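Local atomic coordinates of PR domain zinc finger protein 2 (Homo sapiens, PDB entry 2QPW), a protein that acts as an S-adenosyl-L-methionine-dependent histone H3K9 methyltransferase and may also act as a DNA-binding transcription factor, this chain being its PR (SET-related) methyltransferase domain. Residues A[29-34]-A[55-60]; A[77-82]-A[87-92]; A[101-106]-A[112-117]. One frame throughout, in Å; residues are numbered along the deposited sequence.

Contact 1: A[29-34]-A[55-60]; sequences EEVRLF and KKFGPF
The carboxylate of E30 overlaps the rim of the F57 ring and the tail of K55. Here the ends of two sheets meet in the PR domain, a beta-rich fold related to SET domains. E30 and K55 lie in the loops just before the strands. V31 starts strand 31-35, which pairs with strand 43-47. F57 lies on strand 56-57, at one border of the four-stranded mixed sheet. The backbones stay apart: the nearest CA atoms, those of E30 and F57, are 10.3 Å from each other. No backbone hydrogen bond joins the two segments, and side chains bridge the distance.

E30 OE1 comes to the edge of the F57 ring, close to the ring plane and 3.5 Å from CE2. The carboxylate and ring planes are turned 29° apart. The chain of E30 is bent at chi2 (87°), which swings the acid back toward the ring and the lysine. K55 crosses E30 at about a right angle. Its CE passes 3.2 Å from E30 OE1. The salt bridge from K55 NZ to E30 OE1 is long, 3.8 Å. A water accepts from K55 NZ and also sits by the acid, but its spacing to OE1 is too short to be reliable.

Beyond the acid the contact turns apolar. V31 leans on V45 of its own sheet and also faces F57. W99 meets the F57 ring edge-to-face. K55 and F57 are tied by backbone bonds to T127 and Y125. The apolar bridge between the sheets is V31 CG1, which stands 4.4 Å from F57 CZ and obliquely to the ring.

Contact 2: A[77-82]-A[87-92]; sequences WEVYYP and MCIDAT
Y81 lies across M87 and I89 on one face of a beta hairpin, strands 76-81 and 85-90, which forms part of a three-stranded antiparallel sheet in the PR domain. The ring crosses both side chains at about a right angle. M87 CB is the bump near its inner end, 4.0 Å from Y81 CD2. The tip of I89 is the bump near its outer end, with CD1 3.5 Å from Y81 OH. Both approach the ring obliquely, M87 at CD2 and I89 at CE2 and OH. M87 then bends at chi2 and chi3, and its sulfur end leads away from strand 76-81.

I89, with the largest buried area of the contact, packs between V79 and Y81 on this face. Its CG1 stands beside the backbone N (chi1 -55°) and packs 3.9 Å from V79 CG2. A second bend, chi2 -54°, carries CD1 on toward Y81. V79 also touches I123, and K64 reaches the Y81 ring as a cation-pi partner and touches M87 and I89. W77 turns its indole off the hairpin, where NE1 is bonded to Y125 OH. The other face is simpler: E78 CG comes to 4.1 Å from C88 SG, and E78 and C88 form the non-hydrogen-bonded pair.

Backbone bonds set this spacing. W77 pairs with I89, and V79 with M87, as hydrogen-bonded pairs. The bond from I89 N to W77 O is short and straight, while that from W77 N to I89 O is longer and bent. Past the strand end the chain makes an Asx turn. D90 OD2 forms salt bridges with K65 and K71, and T92 OG1 bonds N72 ND2. D90 OD1 takes T92 N from above the carboxylate plane, at 3.0 Å, and uses its syn lone pair for T92 OG1, at 2.7 Å.

Contact 3: A[101-106]-A[112-117]; sequences RYVNWA and QNLFPL
V103 and L114 make one apolar touch between these segments. V103 CG1 meets L114 CD1 at 3.7 Å, and the two side chains cross at a slant. V103 CG1 stands opposite its own backbone N across the CA–CB bond (chi1 175°), and from there it faces the leucine tip. A second apolar touch, of about the same extent, is A106 CB over the backbone of Q112, 4.0 Å from its CA and 4.1 Å from its CB.

Hydrogen bonds do not cross directly between the two segments. Their common partner is strand 138-139. N104 and A106 bond through their backbones to V139, and N113 and L114 to L138.

The Q112 amide bonds within its own segment and beyond it. NE2 donates to L114 O at 2.9 Å, with an N-H...O angle of 164°. The oxygen lies in the amide plane, while the donor stands above the plane of the L114 carbonyl. NE2 also bonds Y141 O, which would help hold the amide's rotation.

By family, 101-106 probably corresponds to the SET motif that in relatives helps form the knot-like core near the cofactor pocket. The direct contact is made by carbon atoms alone. Such packing is only weakly directional. The bonds that set the backbones relative to each other therefore run through strand 138-139, which supplies the polar links for both segments.

In the fold
The three contacts follow one another along the chain within the same PR domain. Contact 3 is the most central, about 4 Å from the centre of the chain. The centres of contacts 1 and 3 are about 10 Å apart. The centres of contacts 2 and 3 are about 16 Å apart. Contacts 1 and 2 lie about 20 Å apart between centres, yet F60 connects them: its CZ is 3.8 Å from A91 CB. R101 ties contact 3 to contact 2, with NE 2.8 Å from A91 O. W77 CH2 also reaches W105 CH2, at 3.5 Å. By analogy with SET relatives, the cofactor pocket is probably close to contact 3.

Contact 1: A[29-34]-A[55-60]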
loop_
_atom_site.group_PDB
_atom_site.type_symbol
_atom_site.label_atom_id
_atom_site.label_comp_id
_atom_site.label_asym_id
_atom_site.label_seq_id
_atom_site.Cartn_x
_atom_site.Cartn_y
_atom_site.Cartn_z
ATOM N N GLU A 29 8.015 12.854 6.579
ATOM C CA GLU A 29 7.271 14.117 6.587
ATOM C C GLU A 29 6.211 14.218 5.478
ATOM O O GLU A 29 5.130 14.759 5.733
ATOM C CB GLU A 29 8.257 15.288 6.485
ATOM C CG GLU A 29 7.646 16.687 6.726
ATOM C CD GLU A 29 8.681 17.807 6.682
ATOM O OE1 GLU A 29 9.894 17.537 6.841
ATOM O OE2 GLU A 29 8.272 18.977 6.524
ATOM N N GLU A 30 6.539 13.713 4.276
ATOM C CA GLU A 30 5.730 13.825 3.016
ATOM C C GLU A 30 4.357 13.200 3.073
ATOM O O GLU A 30 3.535 13.444 2.167
ATOM C CB GLU A 30 6.392 13.016 1.847
ATOM C CG GLU A 30 7.752 13.360 1.460
ATOM C CD GLU A 30 8.754 12.618 2.291
ATOM O OE1 GLU A 30 9.273 11.593 1.817
ATOM O OE2 GLU A 30 8.996 13.026 3.421
ATOM N N VAL A 31 4.132 12.319 4.056
ATOM C CA VAL A 31 2.862 11.585 4.142
ATOM C C VAL A 31 2.206 11.619 5.529
ATOM O O VAL A 31 2.890 11.885 6.557
ATOM C CB VAL A 31 3.022 10.064 3.676
ATOM C CG1 VAL A 31 3.665 10.011 2.285
ATOM C CG2 VAL A 31 3.839 9.251 4.687
ATOM N N ARG A 32 0.894 11.359 5.562
ATOM C CA ARG A 32 0.150 11.201 6.835
ATOM C C ARG A 32 -0.899 10.112 6.672
ATOM O O ARG A 32 -1.338 9.832 5.541
ATOM C CB ARG A 32 -0.556 12.524 7.233
ATOM C CG ARG A 32 -1.746 12.915 6.345
ATOM C CD ARG A 32 -2.578 14.060 6.998
ATOM N NE ARG A 32 -1.793 15.302 7.062
ATOM C CZ ARG A 32 -1.238 15.798 8.173
ATOM N NH1 ARG A 32 -1.384 15.181 9.350
ATOM N NH2 ARG A 32 -0.540 16.920 8.113
ATOM N N LEU A 33 -1.317 9.507 7.789
ATOM C CA LEU A 33 -2.448 8.545 7.781
ATOM C C LEU A 33 -3.783 9.249 8.036
ATOM O O LEU A 33 -3.871 10.118 8.931
ATOM C CB LEU A 33 -2.229 7.451 8.852
ATOM C CG LEU A 33 -0.947 6.612 8.729
ATOM C CD1 LEU A 33 -1.046 5.438 9.702
ATOM C CD2 LEU A 33 -0.755 6.076 7.310
ATOM N N PHE A 34 -4.821 8.880 7.275
ATOM C CA PHE A 34 -6.121 9.539 7.355
ATOM C C PHE A 34 -7.111 8.659 6.614
ATOM O O PHE A 34 -6.712 7.989 5.655
ATOM C CB PHE A 34 -6.063 10.960 6.711
ATOM C CG PHE A 34 -7.178 11.868 7.162
ATOM C CD1 PHE A 34 -7.191 12.382 8.454
ATOM C CD2 PHE A 34 -8.246 12.138 6.319
ATOM C CE1 PHE A 34 -8.238 13.174 8.891
ATOM C CE2 PHE A 34 -9.298 12.955 6.745
ATOM C CZ PHE A 34 -9.289 13.457 8.033
ATOM N N LYS A 55 10.251 9.349 -6.388
ATOM C CA LYS A 55 10.494 9.199 -4.949
ATOM C C LYS A 55 10.167 7.758 -4.480
ATOM O O LYS A 55 9.085 7.255 -4.788
ATOM C CB LYS A 55 9.672 10.231 -4.159
ATOM C CG LYS A 55 9.722 10.118 -2.615
ATOM C CD LYS A 55 11.144 10.423 -2.023
ATOM C CE LYS A 55 11.121 10.284 -0.486
ATOM N NZ LYS A 55 12.468 10.538 0.141
ATOM N N LYS A 56 11.096 7.138 -3.736
ATOM C CA LYS A 56 10.976 5.747 -3.227
ATOM C C LYS A 56 10.582 5.680 -1.747
ATOM O O LYS A 56 11.154 6.382 -0.906
ATOM C CB LYS A 56 12.332 5.052 -3.384
ATOM C CG LYS A 56 12.367 3.590 -3.042
ATOM C CD LYS A 56 13.702 3.000 -3.500
ATOM C CE LYS A 56 14.923 3.669 -2.875
ATOM N NZ LYS A 56 15.181 3.213 -1.489
ATOM N N PHE A 57 9.631 4.820 -1.425
ATOM C CA PHE A 57 9.232 4.576 -0.030
ATOM C C PHE A 57 9.363 3.088 0.270
ATOM O O PHE A 57 9.161 2.269 -0.628
ATOM C CB PHE A 57 7.783 4.956 0.158
ATOM C CG PHE A 57 7.497 6.425 -0.110
ATOM C CD1 PHE A 57 6.776 6.809 -1.242
ATOM C CD2 PHE A 57 7.915 7.392 0.792
ATOM C CE1 PHE A 57 6.474 8.173 -1.482
ATOM C CE2 PHE A 57 7.656 8.743 0.560
ATOM C CZ PHE A 57 6.928 9.135 -0.577
ATOM N N GLY A 58 9.653 2.747 1.524
ATOM C CA GLY A 58 9.746 1.338 1.917
ATOM C C GLY A 58 10.996 1.019 2.761
ATOM O O GLY A 58 11.705 1.931 3.202
ATOM N N PRO A 59 11.279 -0.274 2.985
ATOM C CA PRO A 59 10.580 -1.400 2.356
ATOM C C PRO A 59 9.223 -1.722 2.979
ATOM O O PRO A 59 9.020 -1.512 4.188
ATOM C CB PRO A 59 11.516 -2.581 2.635
ATOM C CG PRO A 59 12.231 -2.191 3.925
ATOM C CD PRO A 59 12.381 -0.707 3.866
ATOM N N PHE A 60 8.340 -2.322 2.177
ATOM C CA PHE A 60 7.137 -3.011 2.700
ATOM C C PHE A 60 7.589 -4.245 3.477
ATOM O O PHE A 60 8.351 -5.054 2.944
ATOM C CB PHE A 60 6.208 -3.391 1.505
ATOM C CG PHE A 60 4.884 -4.046 1.888
ATOM C CD1 PHE A 60 3.690 -3.320 1.803
ATOM C CD2 PHE A 60 4.818 -5.400 2.259
ATOM C CE1 PHE A 60 2.448 -3.916 2.132
ATOM C CE2 PHE A 60 3.582 -6.017 2.581
ATOM C CZ PHE A 60 2.398 -5.256 2.539
HETATM O O HOH W 1 10.986 10.056 2.634
#

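Contact 2: A[77-82]-A[87-92]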
loop_
_atom_site.group_PDB
_atom_site.type_symbol
_atom_site.label_atom_id
_atom_site.label_comp_id
_atom_site.label_asym_id
_atom_site.label_seq_id
_atom_site.Cartn_x
_atom_site.Cartn_y
_atom_site.Cartn_z
ATOM N N TRP A 77 2.401 -8.929 -0.616
ATOM C CA TRP A 77 3.142 -9.030 -1.889
ATOM C C TRP A 77 3.834 -10.401 -1.947
ATOM O O TRP A 77 4.134 -11.002 -0.904
ATOM C CB TRP A 77 4.199 -7.912 -2.022
ATOM C CG TRP A 77 3.546 -6.542 -2.247
ATOM C CD1 TRP A 77 3.218 -5.613 -1.281
ATOM C CD2 TRP A 77 3.159 -5.970 -3.503
ATOM N NE1 TRP A 77 2.617 -4.512 -1.867
ATOM C CE2 TRP A 77 2.573 -4.698 -3.224
ATOM C CE3 TRP A 77 3.215 -6.412 -4.839
ATOM C CZ2 TRP A 77 2.065 -3.858 -4.242
ATOM C CZ3 TRP A 77 2.704 -5.577 -5.867
ATOM C CH2 TRP A 77 2.102 -4.314 -5.537
ATOM N N GLU A 78 4.150 -10.859 -3.158
ATOM C CA GLU A 78 4.904 -12.138 -3.303
ATOM C C GLU A 78 6.351 -11.885 -3.688
ATOM O O GLU A 78 6.623 -11.080 -4.595
ATOM C CB GLU A 78 4.169 -13.049 -4.314
ATOM C CG GLU A 78 2.756 -13.411 -3.790
ATOM C CD GLU A 78 1.947 -14.251 -4.756
ATOM O OE1 GLU A 78 2.276 -15.454 -4.885
ATOM O OE2 GLU A 78 0.953 -13.722 -5.332
ATOM N N VAL A 79 7.287 -12.540 -2.987
ATOM C CA VAL A 79 8.714 -12.314 -3.204
ATOM C C VAL A 79 9.392 -13.676 -3.140
ATOM O O VAL A 79 9.065 -14.472 -2.271
ATOM C CB VAL A 79 9.339 -11.411 -2.087
ATOM C CG1 VAL A 79 10.851 -11.300 -2.268
ATOM C CG2 VAL A 79 8.666 -9.989 -2.118
ATOM N N TYR A 80 10.312 -13.922 -4.059
ATOM C CA TYR A 80 11.019 -15.219 -4.160
ATOM C C TYR A 80 12.256 -15.211 -3.284
ATOM O O TYR A 80 13.059 -14.256 -3.347
ATOM C CB TYR A 80 11.467 -15.451 -5.616
ATOM C CG TYR A 80 12.296 -16.713 -5.821
ATOM C CD1 TYR A 80 11.676 -17.959 -5.861
ATOM C CD2 TYR A 80 13.690 -16.653 -5.933
ATOM C CE1 TYR A 80 12.412 -19.141 -6.024
ATOM C CE2 TYR A 80 14.459 -17.856 -6.119
ATOM C CZ TYR A 80 13.801 -19.077 -6.162
ATOM O OH TYR A 80 14.520 -20.260 -6.340
ATOM N N TYR A 81 12.440 -16.301 -2.524
ATOM C CA TYR A 81 13.670 -16.504 -1.720
ATOM C C TYR A 81 14.393 -17.790 -2.145
ATOM O O TYR A 81 13.836 -18.870 -2.013
ATOM C CB TYR A 81 13.328 -16.555 -0.215
ATOM C CG TYR A 81 12.794 -15.209 0.248
ATOM C CD1 TYR A 81 13.643 -14.238 0.762
ATOM C CD2 TYR A 81 11.431 -14.900 0.096
ATOM C CE1 TYR A 81 13.147 -12.964 1.135
ATOM C CE2 TYR A 81 10.931 -13.649 0.441
ATOM C CZ TYR A 81 11.785 -12.681 0.977
ATOM O OH TYR A 81 11.259 -11.409 1.334
ATOM N N PRO A 82 15.636 -17.672 -2.616
ATOM C CA PRO A 82 16.368 -18.869 -3.127
ATOM C C PRO A 82 16.393 -20.005 -2.112
ATOM O O PRO A 82 16.733 -19.771 -0.943
ATOM C CB PRO A 82 17.796 -18.353 -3.293
ATOM C CG PRO A 82 17.668 -16.891 -3.432
ATOM C CD PRO A 82 16.438 -16.446 -2.721
ATOM N N MET A 87 7.291 -16.796 -1.549
ATOM C CA MET A 87 6.691 -16.556 -0.263
ATOM C C MET A 87 5.779 -15.315 -0.305
ATOM O O MET A 87 6.008 -14.414 -1.113
ATOM C CB MET A 87 7.806 -16.498 0.807
ATOM C CG MET A 87 8.613 -17.914 0.844
ATOM S SD MET A 87 7.660 -19.249 1.600
ATOM C CE MET A 87 7.533 -18.507 3.091
ATOM N N CYS A 88 4.708 -15.327 0.480
ATOM C CA CYS A 88 3.861 -14.128 0.636
ATOM C C CYS A 88 4.404 -13.337 1.816
ATOM O O CYS A 88 4.738 -13.924 2.863
ATOM C CB CYS A 88 2.410 -14.519 0.927
ATOM S SG CYS A 88 1.637 -15.403 -0.429
ATOM N N ILE A 89 4.493 -12.013 1.653
ATOM C CA ILE A 89 4.931 -11.087 2.717
ATOM C C ILE A 89 3.633 -10.424 3.219
ATOM O O ILE A 89 3.065 -9.581 2.503
ATOM C CB ILE A 89 5.901 -10.053 2.112
ATOM C CG1 ILE A 89 7.089 -10.751 1.404
ATOM C CG2 ILE A 89 6.403 -9.066 3.191
ATOM C CD1 ILE A 89 7.893 -11.799 2.299
ATOM N N ASP A 90 3.150 -10.864 4.382
ATOM C CA ASP A 90 1.758 -10.634 4.793
ATOM C C ASP A 90 1.673 -9.627 5.950
ATOM O O ASP A 90 2.151 -9.905 7.064
ATOM C CB ASP A 90 1.114 -11.960 5.244
ATOM C CG ASP A 90 -0.374 -11.824 5.529
ATOM O OD1 ASP A 90 -0.978 -10.790 5.156
ATOM O OD2 ASP A 90 -0.953 -12.786 6.099
ATOM N N ALA A 91 1.075 -8.467 5.669
ATOM C CA ALA A 91 0.884 -7.405 6.662
ATOM C C ALA A 91 -0.595 -7.264 7.039
ATOM O O ALA A 91 -1.013 -6.219 7.556
ATOM C CB ALA A 91 1.456 -6.052 6.150
ATOM N N THR A 92 -1.396 -8.302 6.789
ATOM C CA THR A 92 -2.813 -8.300 7.223
ATOM C C THR A 92 -2.954 -7.879 8.707
ATOM O O THR A 92 -3.820 -7.052 9.045
ATOM C CB THR A 92 -3.538 -9.670 6.938
ATOM O OG1 THR A 92 -3.491 -9.957 5.535
ATOM C CG2 THR A 92 -4.984 -9.612 7.351
#

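Contact 3: A[101-106]-A[112-117]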
loop_
_atom_site.group_PDB
_atom_site.type_symbol
_atom_site.label_atom_id
_atom_site.label_comp_id
_atom_site.label_asym_id
_atom_site.label_seq_id
_atom_site.Cartn_x
_atom_site.Cartn_y
_atom_site.Cartn_z
ATOM N N ARG A 101 1.563 -0.619 4.519
ATOM C CA ARG A 101 0.329 -1.450 4.600
ATOM C C ARG A 101 -0.971 -0.662 4.317
ATOM O O ARG A 101 -1.948 -1.166 3.698
ATOM C CB ARG A 101 0.218 -2.053 6.009
ATOM C CG ARG A 101 -1.108 -2.848 6.227
ATOM C CD ARG A 101 -1.413 -3.101 7.660
ATOM N NE ARG A 101 -2.584 -3.956 7.843
ATOM C CZ ARG A 101 -3.846 -3.546 7.974
ATOM N NH1 ARG A 101 -4.188 -2.251 7.945
ATOM N NH2 ARG A 101 -4.779 -4.452 8.191
ATOM N N TYR A 102 -0.989 0.574 4.790
ATOM C CA TYR A 102 -2.184 1.439 4.706
ATOM C C TYR A 102 -2.389 2.122 3.339
ATOM O O TYR A 102 -3.438 2.764 3.125
ATOM C CB TYR A 102 -2.127 2.472 5.842
ATOM C CG TYR A 102 -2.266 1.820 7.200
ATOM C CD1 TYR A 102 -3.528 1.592 7.742
ATOM C CD2 TYR A 102 -1.130 1.379 7.932
ATOM C CE1 TYR A 102 -3.696 0.956 8.989
ATOM C CE2 TYR A 102 -1.284 0.723 9.174
ATOM C CZ TYR A 102 -2.560 0.543 9.701
ATOM O OH TYR A 102 -2.747 -0.071 10.906
ATOM N N VAL A 103 -1.410 2.022 2.423
ATOM C CA VAL A 103 -1.595 2.544 1.038
ATOM C C VAL A 103 -2.642 1.686 0.298
ATOM O O VAL A 103 -2.428 0.467 0.025
ATOM C CB VAL A 103 -0.265 2.551 0.248
ATOM C CG1 VAL A 103 -0.467 2.963 -1.230
ATOM C CG2 VAL A 103 0.795 3.429 0.959
ATOM N N ASN A 104 -3.784 2.296 -0.000
ATOM C CA ASN A 104 -4.851 1.587 -0.695
ATOM C C ASN A 104 -4.522 1.318 -2.170
ATOM O O ASN A 104 -3.650 1.958 -2.746
ATOM C CB ASN A 104 -6.178 2.358 -0.562
ATOM C CG ASN A 104 -7.408 1.449 -0.616
ATOM O OD1 ASN A 104 -7.302 0.225 -0.817
ATOM N ND2 ASN A 104 -8.598 2.056 -0.460
ATOM N N TRP A 105 -5.246 0.367 -2.790
ATOM C CA TRP A 105 -5.046 0.028 -4.196
ATOM C C TRP A 105 -5.970 0.888 -5.089
ATOM O O TRP A 105 -7.153 1.104 -4.766
ATOM C CB TRP A 105 -5.410 -1.444 -4.421
ATOM C CG TRP A 105 -4.443 -2.421 -3.872
ATOM C CD1 TRP A 105 -4.319 -2.824 -2.555
ATOM C CD2 TRP A 105 -3.440 -3.124 -4.605
ATOM N NE1 TRP A 105 -3.304 -3.747 -2.441
ATOM C CE2 TRP A 105 -2.750 -3.950 -3.682
ATOM C CE3 TRP A 105 -3.075 -3.163 -5.958
ATOM C CZ2 TRP A 105 -1.725 -4.826 -4.080
ATOM C CZ3 TRP A 105 -2.069 -4.040 -6.352
ATOM C CH2 TRP A 105 -1.383 -4.825 -5.411
ATOM N N ALA A 106 -5.429 1.338 -6.226
ATOM C CA ALA A 106 -6.211 1.983 -7.260
ATOM C C ALA A 106 -7.188 0.963 -7.848
ATOM O O ALA A 106 -6.894 -0.229 -7.851
ATOM C CB ALA A 106 -5.285 2.513 -8.321
ATOM N N GLN A 112 -3.791 5.753 -10.293
ATOM C CA GLN A 112 -2.590 5.129 -9.673
ATOM C C GLN A 112 -1.489 6.168 -9.671
ATOM O O GLN A 112 -1.272 6.825 -10.710
ATOM C CB GLN A 112 -2.132 3.892 -10.491
ATOM C CG GLN A 112 -0.669 3.408 -10.223
ATOM C CD GLN A 112 -0.188 2.284 -11.166
ATOM O OE1 GLN A 112 -0.727 2.094 -12.272
ATOM N NE2 GLN A 112 0.854 1.558 -10.738
ATOM N N ASN A 113 -0.787 6.334 -8.543
ATOM C CA ASN A 113 0.418 7.174 -8.533
ATOM C C ASN A 113 1.654 6.494 -7.922
ATOM O O ASN A 113 2.708 7.147 -7.778
ATOM C CB ASN A 113 0.160 8.555 -7.865
ATOM C CG ASN A 113 -0.522 8.443 -6.507
ATOM O OD1 ASN A 113 -0.291 7.494 -5.777
ATOM N ND2 ASN A 113 -1.377 9.439 -6.162
ATOM N N LEU A 114 1.524 5.207 -7.558
ATOM C CA LEU A 114 2.672 4.423 -7.031
ATOM C C LEU A 114 2.784 3.117 -7.800
ATOM O O LEU A 114 1.741 2.551 -8.166
ATOM C CB LEU A 114 2.495 4.077 -5.523
ATOM C CG LEU A 114 2.564 5.265 -4.520
ATOM C CD1 LEU A 114 2.187 4.758 -3.116
ATOM C CD2 LEU A 114 3.937 5.949 -4.424
ATOM N N PHE A 115 4.016 2.635 -8.021
ATOM C CA PHE A 115 4.236 1.291 -8.614
ATOM C C PHE A 115 5.274 0.526 -7.791
ATOM O O PHE A 115 6.134 1.158 -7.133
ATOM C CB PHE A 115 4.673 1.348 -10.088
ATOM C CG PHE A 115 6.036 1.989 -10.334
ATOM C CD1 PHE A 115 7.196 1.210 -10.398
ATOM C CD2 PHE A 115 6.144 3.382 -10.553
ATOM C CE1 PHE A 115 8.452 1.798 -10.655
ATOM C CE2 PHE A 115 7.397 3.976 -10.800
ATOM C CZ PHE A 115 8.550 3.175 -10.851
ATOM N N PRO A 116 5.196 -0.828 -7.807
ATOM C CA PRO A 116 6.123 -1.626 -6.982
ATOM C C PRO A 116 7.458 -1.916 -7.700
ATOM O O PRO A 116 7.505 -2.066 -8.917
ATOM C CB PRO A 116 5.332 -2.923 -6.736
ATOM C CG PRO A 116 4.557 -3.119 -8.004
ATOM C CD PRO A 116 4.232 -1.692 -8.522
ATOM N N LEU A 117 8.528 -1.983 -6.927
ATOM C CA LEU A 117 9.807 -2.444 -7.462
ATOM C C LEU A 117 10.577 -3.211 -6.374
ATOM O O LEU A 117 10.494 -2.886 -5.178
ATOM C CB LEU A 117 10.603 -1.294 -8.034
ATOM C CG LEU A 117 11.341 -0.364 -7.094
ATOM C CD1 LEU A 117 12.564 0.287 -7.778
ATOM C CD2 LEU A 117 10.371 0.711 -6.585
#